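Side-chain contacts in lipoprotein (Clostridium difficile, PDB 4OTE), which probably captures methionine at the outer face of the cell membrane, as the substrate-binding lipoprotein of an uptake transporter: residues 211-214 with 215-219; 92-96 with 97-101; 192-195 with 196-199. All coordinates share one frame; numbering follows the deposited sequence.

Contact 1: 211-214 with 215-219; sequences EKIK and VLQDV
Gln-217 lies alongside Ile-213 one turn further along helix 211-220, the two side chains heading off in a common direction in the i to i+4 pattern of an alpha-helix. CB and CG of Gln-217 both lie over the carbonyl oxygen of Ile-213, with CG 3.4 Å from Ile-213 O, because CG is turned to the side of the backbone N (chi1 -68°). The same oxygen accepts the backbone N-H of Gln-217 at 2.9 Å from Gln-217 N. The chain then runs on extended to its amide, where NE2 comes 4.1 Å from the methyl CG2 of Ile-213. The other amide atom, OE1, accepts a hydrogen bond from the backbone N of Lys-80, tying the helix to strand 76-84. Ile-213 and Leu-216 face strand 199-204, with Phe-203 and Leu-201 among their neighbours. Another helical pair, Glu-211 and Val-215, meets loosely, CG of the glutamate 4.2 Å from CG2 of the valine, while Glu-211 OE1 is hydrogen-bonded to Tyr-32 OH. On the exposed side Lys-214 and Asp-218 run side by side, and the bent lysine leaves NZ 4.2 Å from Asp-218 OD2, too far for a salt bridge.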
loop_
_atom_site.group_PDB
_atom_site.type_symbol
_atom_site.label_atom_id
_atom_site.label_comp_id
_atom_site.label_asym_id
_atom_site.label_seq_id
_atom_site.Cartn_x
_atom_site.Cartn_y
_atom_site.Cartn_z
ATOM N N GLU A 211 20.808 -16.408 -2.684
ATOM C CA GLU A 211 19.856 -17.409 -3.149
ATOM C C GLU A 211 18.481 -17.273 -2.487
ATOM O O GLU A 211 17.466 -17.570 -3.115
ATOM C CB GLU A 211 20.397 -18.831 -2.956
ATOM C CG GLU A 211 19.473 -19.890 -3.552
ATOM C CD GLU A 211 20.161 -21.201 -3.871
ATOM O OE1 GLU A 211 20.936 -21.700 -3.025
ATOM O OE2 GLU A 211 19.910 -21.741 -4.971
ATOM N N LYS A 212 18.446 -16.830 -1.233
ATOM C CA LYS A 212 17.181 -16.694 -0.507
ATOM C C LYS A 212 16.283 -15.633 -1.137
ATOM O O LYS A 212 15.078 -15.838 -1.280
ATOM C CB LYS A 212 17.432 -16.370 0.966
ATOM C CG LYS A 212 18.047 -17.520 1.746
ATOM C CD LYS A 212 18.229 -17.162 3.213
ATOM C CE LYS A 212 18.759 -18.347 4.001
ATOM N NZ LYS A 212 18.806 -18.071 5.462
ATOM N N ILE A 213 16.875 -14.507 -1.520
ATOM C CA ILE A 213 16.132 -13.427 -2.167
ATOM C C ILE A 213 15.697 -13.885 -3.554
ATOM O O ILE A 213 14.577 -13.619 -3.994
ATOM C CB ILE A 213 16.984 -12.141 -2.255
ATOM C CG1 ILE A 213 17.281 -11.604 -0.849
ATOM C CG2 ILE A 213 16.297 -11.070 -3.094
ATOM C CD1 ILE A 213 16.052 -11.314 -0.011
ATOM N N LYS A 214 16.598 -14.590 -4.223
ATOM C CA LYS A 214 16.330 -15.177 -5.525
ATOM C C LYS A 214 15.155 -16.157 -5.477
ATOM O O LYS A 214 14.270 -16.112 -6.338
ATOM C CB LYS A 214 17.590 -15.884 -6.005
ATOM C CG LYS A 214 17.566 -16.355 -7.437
ATOM C CD LYS A 214 18.943 -16.877 -7.814
ATOM C CE LYS A 214 18.860 -18.241 -8.466
ATOM N NZ LYS A 214 18.075 -18.189 -9.727
ATOM N N VAL A 215 15.144 -17.032 -4.473
ATOM C CA VAL A 215 14.048 -17.990 -4.293
ATOM C C VAL A 215 12.722 -17.265 -4.058
ATOM O O VAL A 215 11.704 -17.626 -4.638
ATOM C CB VAL A 215 14.329 -18.979 -3.134
ATOM C CG1 VAL A 215 13.046 -19.636 -2.625
ATOM C CG2 VAL A 215 15.321 -20.045 -3.577
ATOM N N LEU A 216 12.746 -16.248 -3.204
ATOM C CA LEU A 216 11.539 -15.490 -2.869
ATOM C C LEU A 216 10.960 -14.775 -4.078
ATOM O O LEU A 216 9.750 -14.806 -4.299
ATOM C CB LEU A 216 11.826 -14.468 -1.766
ATOM C CG LEU A 216 11.897 -14.993 -0.332
ATOM C CD1 LEU A 216 12.320 -13.861 0.592
ATOM C CD2 LEU A 216 10.562 -15.575 0.110
ATOM N N GLN A 217 11.821 -14.133 -4.863
ATOM C CA GLN A 217 11.353 -13.395 -6.029
ATOM C C GLN A 217 10.920 -14.322 -7.160
ATOM O O GLN A 217 10.076 -13.944 -7.969
ATOM C CB GLN A 217 12.399 -12.384 -6.494
ATOM C CG GLN A 217 12.595 -11.257 -5.488
ATOM C CD GLN A 217 13.117 -9.985 -6.114
ATOM O OE1 GLN A 217 12.392 -9.001 -6.228
ATOM N NE2 GLN A 217 14.377 -10.000 -6.527
ATOM N N ASP A 218 11.473 -15.533 -7.197
ATOM C CA ASP A 218 11.005 -16.558 -8.131
ATOM C C ASP A 218 9.567 -16.956 -7.816
ATOM O O ASP A 218 8.698 -16.873 -8.683
ATOM C CB ASP A 218 11.913 -17.799 -8.107
ATOM C CG ASP A 218 13.118 -17.665 -9.023
ATOM O OD1 ASP A 218 13.203 -16.656 -9.758
ATOM O OD2 ASP A 218 13.978 -18.577 -9.012
ATOM N N VAL A 219 9.308 -17.357 -6.572
ATOM C CA VAL A 219 7.966 -17.817 -6.211
ATOM C C VAL A 219 6.952 -16.673 -6.231
ATOM O O VAL A 219 5.788 -16.897 -6.554
ATOM C CB VAL A 219 7.918 -18.560 -4.855
ATOM C CG1 VAL A 219 8.944 -19.687 -4.826
ATOM C CG2 VAL A 219 8.123 -17.609 -3.685
#

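Contact 2: 92-96 with 97-101; sequences YKIKS and VDEFK. With ZN (zinc ion), chain K; ZN (zinc ion), chain E.
The backbone comes in extended through Ile-94, is extended again at Ser-96 and then tightens into a single 3-10 turn over 97-99, closed by a hydrogen bond from Glu-99 N to Ser-96 O (3.1 Å). That donor stands well above the carbonyl plane of Ser-96. The serine side chain adds a second hydrogen bond: OG lies anti to the backbone N (chi1 177°), which swings it forward to accept Asp-98 N at 3.2 Å. Glu-99 reaches back to the incoming segment 92-96. Lys-95 N approaches its OE1 almost in line with the C-O bond, 2.9 Å away, and Ser-96 N adds a weaker hydrogen bond, so one carboxylate oxygen gathers two successive amides. The hydroxyl bond to the second residue on makes this an ST turn, placed in the loop between strands 88-90 and 105-109 of the five-stranded sheet. Ile-94 and Glu-99 pass one another head to tail, CG2 of the isoleucine 3.8 Å from CB of the glutamate. On the other branch, CG1 is wedged between N and C of its own backbone (chi1 58°) and carries CD1 over the centre of the Phe-100 ring. This CH-pi contact measures 3.8 Å from Ile-94 CD1 to the ring centroid, only 12° off the ring normal. Ile-94 and Val-97 also touch Ile-188 on strand 187-190. Glu-99 binds a zinc ion through OE2 (1.8 Å), with OE1 more distant. Asp-98 OD1 is a long 2.6 Å from a second zinc ion otherwise surrounded by four waters, two of them near 2.0 Å and one donating to Asp-98 OD2.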
loop_
_atom_site.group_PDB
_atom_site.type_symbol
_atom_site.label_atom_id
_atom_site.label_comp_id
_atom_site.label_asym_id
_atom_site.label_seq_id
_atom_site.Cartn_x
_atom_site.Cartn_y
_atom_site.Cartn_z
ATOM N N TYR A 92 -19.499 5.389 3.886
ATOM C CA TYR A 92 -20.739 4.809 4.408
ATOM C C TYR A 92 -21.953 5.700 4.115
ATOM O O TYR A 92 -23.083 5.324 4.425
ATOM C CB TYR A 92 -20.658 4.607 5.930
ATOM C CG TYR A 92 -19.730 3.517 6.425
ATOM C CD1 TYR A 92 -19.374 2.434 5.621
ATOM C CD2 TYR A 92 -19.238 3.551 7.732
ATOM C CE1 TYR A 92 -18.535 1.439 6.092
ATOM C CE2 TYR A 92 -18.401 2.557 8.210
ATOM C CZ TYR A 92 -18.055 1.505 7.387
ATOM O OH TYR A 92 -17.224 0.515 7.856
ATOM N N LYS A 93 -21.722 6.867 3.518
ATOM C CA LYS A 93 -22.759 7.893 3.408
ATOM C C LYS A 93 -23.168 8.244 1.973
ATOM O O LYS A 93 -24.292 8.684 1.750
ATOM C CB LYS A 93 -22.309 9.141 4.169
ATOM C CG LYS A 93 -22.020 8.851 5.635
ATOM C CD LYS A 93 -21.617 10.088 6.410
ATOM C CE LYS A 93 -21.247 9.728 7.840
ATOM N NZ LYS A 93 -20.831 10.924 8.624
ATOM N N ILE A 94 -22.266 8.052 1.009
ATOM C CA ILE A 94 -22.576 8.274 -0.408
ATOM C C ILE A 94 -22.057 7.128 -1.272
ATOM O O ILE A 94 -21.141 6.408 -0.874
ATOM C CB ILE A 94 -21.989 9.607 -0.918
ATOM C CG1 ILE A 94 -20.467 9.645 -0.733
ATOM C CG2 ILE A 94 -22.639 10.781 -0.195
ATOM C CD1 ILE A 94 -19.805 10.861 -1.345
ATOM N N LYS A 95 -22.645 6.972 -2.455
ATOM C CA LYS A 95 -22.266 5.902 -3.382
ATOM C C LYS A 95 -21.472 6.401 -4.593
ATOM O O LYS A 95 -20.853 5.604 -5.292
ATOM C CB LYS A 95 -23.510 5.149 -3.862
ATOM C CG LYS A 95 -24.311 4.492 -2.745
ATOM C CD LYS A 95 -24.854 3.128 -3.157
ATOM C CE LYS A 95 -23.793 2.046 -3.011
ATOM N NZ LYS A 95 -24.229 0.732 -3.562
ATOM N N SER A 96 -21.501 7.706 -4.847
ATOM C CA SER A 96 -20.771 8.296 -5.966
ATOM C C SER A 96 -20.067 9.567 -5.514
ATOM O O SER A 96 -20.566 10.274 -4.637
ATOM C CB SER A 96 -21.737 8.622 -7.108
ATOM O OG SER A 96 -21.081 9.267 -8.191
ATOM N N VAL A 97 -18.918 9.859 -6.121
ATOM C CA VAL A 97 -18.214 11.122 -5.867
ATOM C C VAL A 97 -19.023 12.323 -6.359
ATOM O O VAL A 97 -18.783 13.446 -5.925
ATOM C CB VAL A 97 -16.800 11.171 -6.500
ATOM C CG1 VAL A 97 -15.937 10.034 -5.983
ATOM C CG2 VAL A 97 -16.870 11.153 -8.023
ATOM N N ASP A 98 -19.982 12.083 -7.255
ATOM C CA ASP A 98 -20.914 13.123 -7.697
ATOM C C ASP A 98 -21.794 13.672 -6.567
ATOM O O ASP A 98 -22.353 14.759 -6.700
ATOM C CB ASP A 98 -21.827 12.591 -8.814
ATOM C CG ASP A 98 -21.071 12.250 -10.088
ATOM O OD1 ASP A 98 -19.954 12.774 -10.284
ATOM O OD2 ASP A 98 -21.598 11.457 -10.898
ATOM N N GLU A 99 -21.918 12.923 -5.470
ATOM C CA GLU A 99 -22.807 13.295 -4.367
ATOM C C GLU A 99 -22.147 14.165 -3.289
ATOM O O GLU A 99 -22.797 14.512 -2.303
ATOM C CB GLU A 99 -23.406 12.034 -3.735
ATOM C CG GLU A 99 -24.233 11.214 -4.715
ATOM C CD GLU A 99 -24.919 10.022 -4.071
ATOM O OE1 GLU A 99 -24.218 9.112 -3.579
ATOM O OE2 GLU A 99 -26.169 9.980 -4.079
ATOM N N PHE A 100 -20.871 14.518 -3.466
ATOM C CA PHE A 100 -20.205 15.442 -2.541
ATOM C C PHE A 100 -20.887 16.813 -2.568
ATOM O O PHE A 100 -21.316 17.280 -3.623
ATOM C CB PHE A 100 -18.705 15.592 -2.859
ATOM C CG PHE A 100 -17.844 14.483 -2.302
ATOM C CD1 PHE A 100 -17.800 14.237 -0.933
ATOM C CD2 PHE A 100 -17.067 13.696 -3.143
ATOM C CE1 PHE A 100 -17.012 13.219 -0.420
ATOM C CE2 PHE A 100 -16.275 12.676 -2.634
ATOM C CZ PHE A 100 -16.247 12.438 -1.271
ATOM N N LYS A 101 -20.991 17.440 -1.399
ATOM C CA LYS A 101 -21.628 18.753 -1.250
ATOM C C LYS A 101 -20.876 19.592 -0.214
ATOM O O LYS A 101 -19.949 19.098 0.428
ATOM C CB LYS A 101 -23.097 18.592 -0.835
ATOM C CG LYS A 101 -23.323 17.665 0.352
ATOM C CD LYS A 101 -24.475 18.136 1.229
ATOM C CE LYS A 101 -24.897 17.085 2.247
ATOM N NZ LYS A 101 -23.763 16.476 3.000
HETATM ZN ZN ZN K . -19.195 11.522 -12.383
HETATM ZN ZN ZN E . -26.848 8.287 -3.846
HETATM O O HOH W 1 -20.785 11.517 -13.538
HETATM O O HOH W 2 -16.849 11.733 -11.429
HETATM O O HOH W 3 -18.746 13.444 -12.809
HETATM O O HOH W 4 -17.574 10.232 -13.864
#

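Contact 3: 192-195 with 196-199; sequences PIND and EYAN. With MSE (selenomethionine), chain C.
Asn-194 sets its amide nitrogen obliquely beside the Tyr-197 ring, ND2 coming 3.7 Å from CE2 of the tyrosine. The amide and ring planes stand 64° apart. A first torsion of -173° turns the amide away from the backbone N and forward along the turn, and its other end, OD1, takes the backbone N-H of Glu-196 at 3.2 Å from Glu-196 N. A side-chain oxygen accepting from the second residue on defines an Asx turn. The same OD1 also packs on the methylene of Glu-196, 3.2 Å from its CB. The two side chains run the same way, amide and carboxylate planes close to perpendicular. Two overlapping backbone turns share these residues: Tyr-197 N bonds to Asn-194 O at 3.0 Å, and Ala-198 N to Asp-195 O at 3.1 Å. In both the donor sits above the carbonyl plane, steeply so at Asp-195, whose oxygen is also close to the methyl of Ala-198. Asp-195 O takes a further weak bond from Lys-81 NZ. The chain here passes from strand 187-190 of one sheet to strand 199-204 of the other. Tyr-197 makes a cation-pi contact with Lys-117 of helix 112-124 and meets the ring of the pocket residue His-61, while Asn-199, itself lining the selenomethionine pocket, makes backbone hydrogen bonds to Leu-82 and Tyr-83 of strand 76-84.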
loop_
_atom_site.group_PDB
_atom_site.type_symbol
_atom_site.label_atom_id
_atom_site.label_comp_id
_atom_site.label_asym_id
_atom_site.label_seq_id
_atom_site.Cartn_x
_atom_site.Cartn_y
_atom_site.Cartn_z
ATOM N N PRO A 192 -6.008 5.265 -10.386
ATOM C CA PRO A 192 -5.536 4.601 -11.602
ATOM C C PRO A 192 -4.392 3.639 -11.316
ATOM O O PRO A 192 -3.674 3.811 -10.330
ATOM C CB PRO A 192 -5.045 5.761 -12.484
ATOM C CG PRO A 192 -5.524 7.014 -11.836
ATOM C CD PRO A 192 -5.691 6.704 -10.384
ATOM N N ILE A 193 -4.229 2.635 -12.171
ATOM C CA ILE A 193 -3.098 1.724 -12.061
ATOM C C ILE A 193 -1.822 2.477 -12.416
ATOM O O ILE A 193 -1.736 3.101 -13.471
ATOM C CB ILE A 193 -3.217 0.502 -12.999
ATOM C CG1 ILE A 193 -4.546 -0.240 -12.789
ATOM C CG2 ILE A 193 -2.026 -0.431 -12.801
ATOM C CD1 ILE A 193 -4.880 -0.537 -11.345
ATOM N N ASN A 194 -0.840 2.417 -11.525
ATOM C CA ASN A 194 0.448 3.060 -11.734
ATOM C C ASN A 194 1.528 2.172 -11.125
ATOM O O ASN A 194 1.636 2.093 -9.907
ATOM C CB ASN A 194 0.443 4.448 -11.082
ATOM C CG ASN A 194 1.690 5.260 -11.399
ATOM O OD1 ASN A 194 2.691 4.735 -11.887
ATOM N ND2 ASN A 194 1.632 6.553 -11.113
ATOM N N ASP A 195 2.315 1.500 -11.968
ATOM C CA ASP A 195 3.286 0.507 -11.482
ATOM C C ASP A 195 4.469 1.130 -10.734
ATOM O O ASP A 195 5.274 0.416 -10.141
ATOM C CB ASP A 195 3.762 -0.420 -12.616
ATOM C CG ASP A 195 4.653 0.276 -13.632
ATOM O OD1 ASP A 195 4.833 1.508 -13.551
ATOM O OD2 ASP A 195 5.172 -0.421 -14.529
ATOM N N GLU A 196 4.573 2.457 -10.766
ATOM C CA GLU A 196 5.514 3.179 -9.913
ATOM C C GLU A 196 5.244 2.869 -8.437
ATOM O O GLU A 196 6.167 2.850 -7.622
ATOM C CB GLU A 196 5.414 4.687 -10.165
ATOM C CG GLU A 196 6.508 5.512 -9.500
ATOM C CD GLU A 196 6.390 7.001 -9.790
ATOM O OE1 GLU A 196 5.876 7.368 -10.872
ATOM O OE2 GLU A 196 6.818 7.807 -8.935
ATOM N N TYR A 197 3.978 2.611 -8.112
ATOM C CA TYR A 197 3.567 2.284 -6.752
ATOM C C TYR A 197 3.327 0.782 -6.544
ATOM O O TYR A 197 2.624 0.379 -5.614
ATOM C CB TYR A 197 2.318 3.091 -6.394
ATOM C CG TYR A 197 2.543 4.582 -6.501
ATOM C CD1 TYR A 197 3.552 5.200 -5.768
ATOM C CD2 TYR A 197 1.758 5.376 -7.337
ATOM C CE1 TYR A 197 3.778 6.559 -5.866
ATOM C CE2 TYR A 197 1.977 6.740 -7.437
ATOM C CZ TYR A 197 2.986 7.325 -6.694
ATOM O OH TYR A 197 3.221 8.675 -6.776
ATOM N N ALA A 198 3.926 -0.045 -7.395
ATOM C CA ALA A 198 3.834 -1.489 -7.233
ATOM C C ALA A 198 4.540 -1.908 -5.942
ATOM O O ALA A 198 5.689 -1.532 -5.707
ATOM C CB ALA A 198 4.456 -2.200 -8.425
ATOM N N ASN A 199 3.833 -2.649 -5.092
ATOM C CA ASN A 199 4.449 -3.237 -3.912
ATOM C C ASN A 199 5.448 -4.291 -4.357
ATOM O O ASN A 199 5.324 -4.860 -5.447
ATOM C CB ASN A 199 3.407 -3.862 -2.987
ATOM C CG ASN A 199 2.510 -2.828 -2.330
ATOM O OD1 ASN A 199 2.302 -1.735 -2.862
ATOM N ND2 ASN A 199 1.971 -3.170 -1.169
HETATM N N MSE C 301 -0.191 -1.412 0.132
HETATM C CA MSE C 301 0.174 0.038 0.265
HETATM C C MSE C 301 -0.159 0.732 -1.010
HETATM O O MSE C 301 0.312 0.337 -2.081
HETATM O OXT MSE C 301 -0.905 1.713 -0.984
HETATM C CB MSE C 301 1.654 0.260 0.573
HETATM C CG MSE C 301 1.961 1.732 0.862
HETATM SE SE MSE C 301 3.902 2.018 1.067
HETATM C CE MSE C 301 4.094 1.147 2.811
#

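In the fold
All three contacts are local but sit in different parts of the fold. Contact 1 is the partly buried one, a helix whose apolar side packs on the sheet that includes strands 6-12 and 199-204 while Glu-211, Lys-214 and Asp-218 are exposed. Contacts 2 and 3 are surface turns, in which a Ser or an Asn side chain binds the amide two residues on. Contact 2 belongs to the five-stranded sheet, on the opposite side of the chain's centre from contact 1, centres about 44 Å apart, and has two zinc ions on its acidic side chains. Contact 3, between the two sheets, runs into the ligand pocket, and its strand 199-204 is also touched by the helix of contact 1.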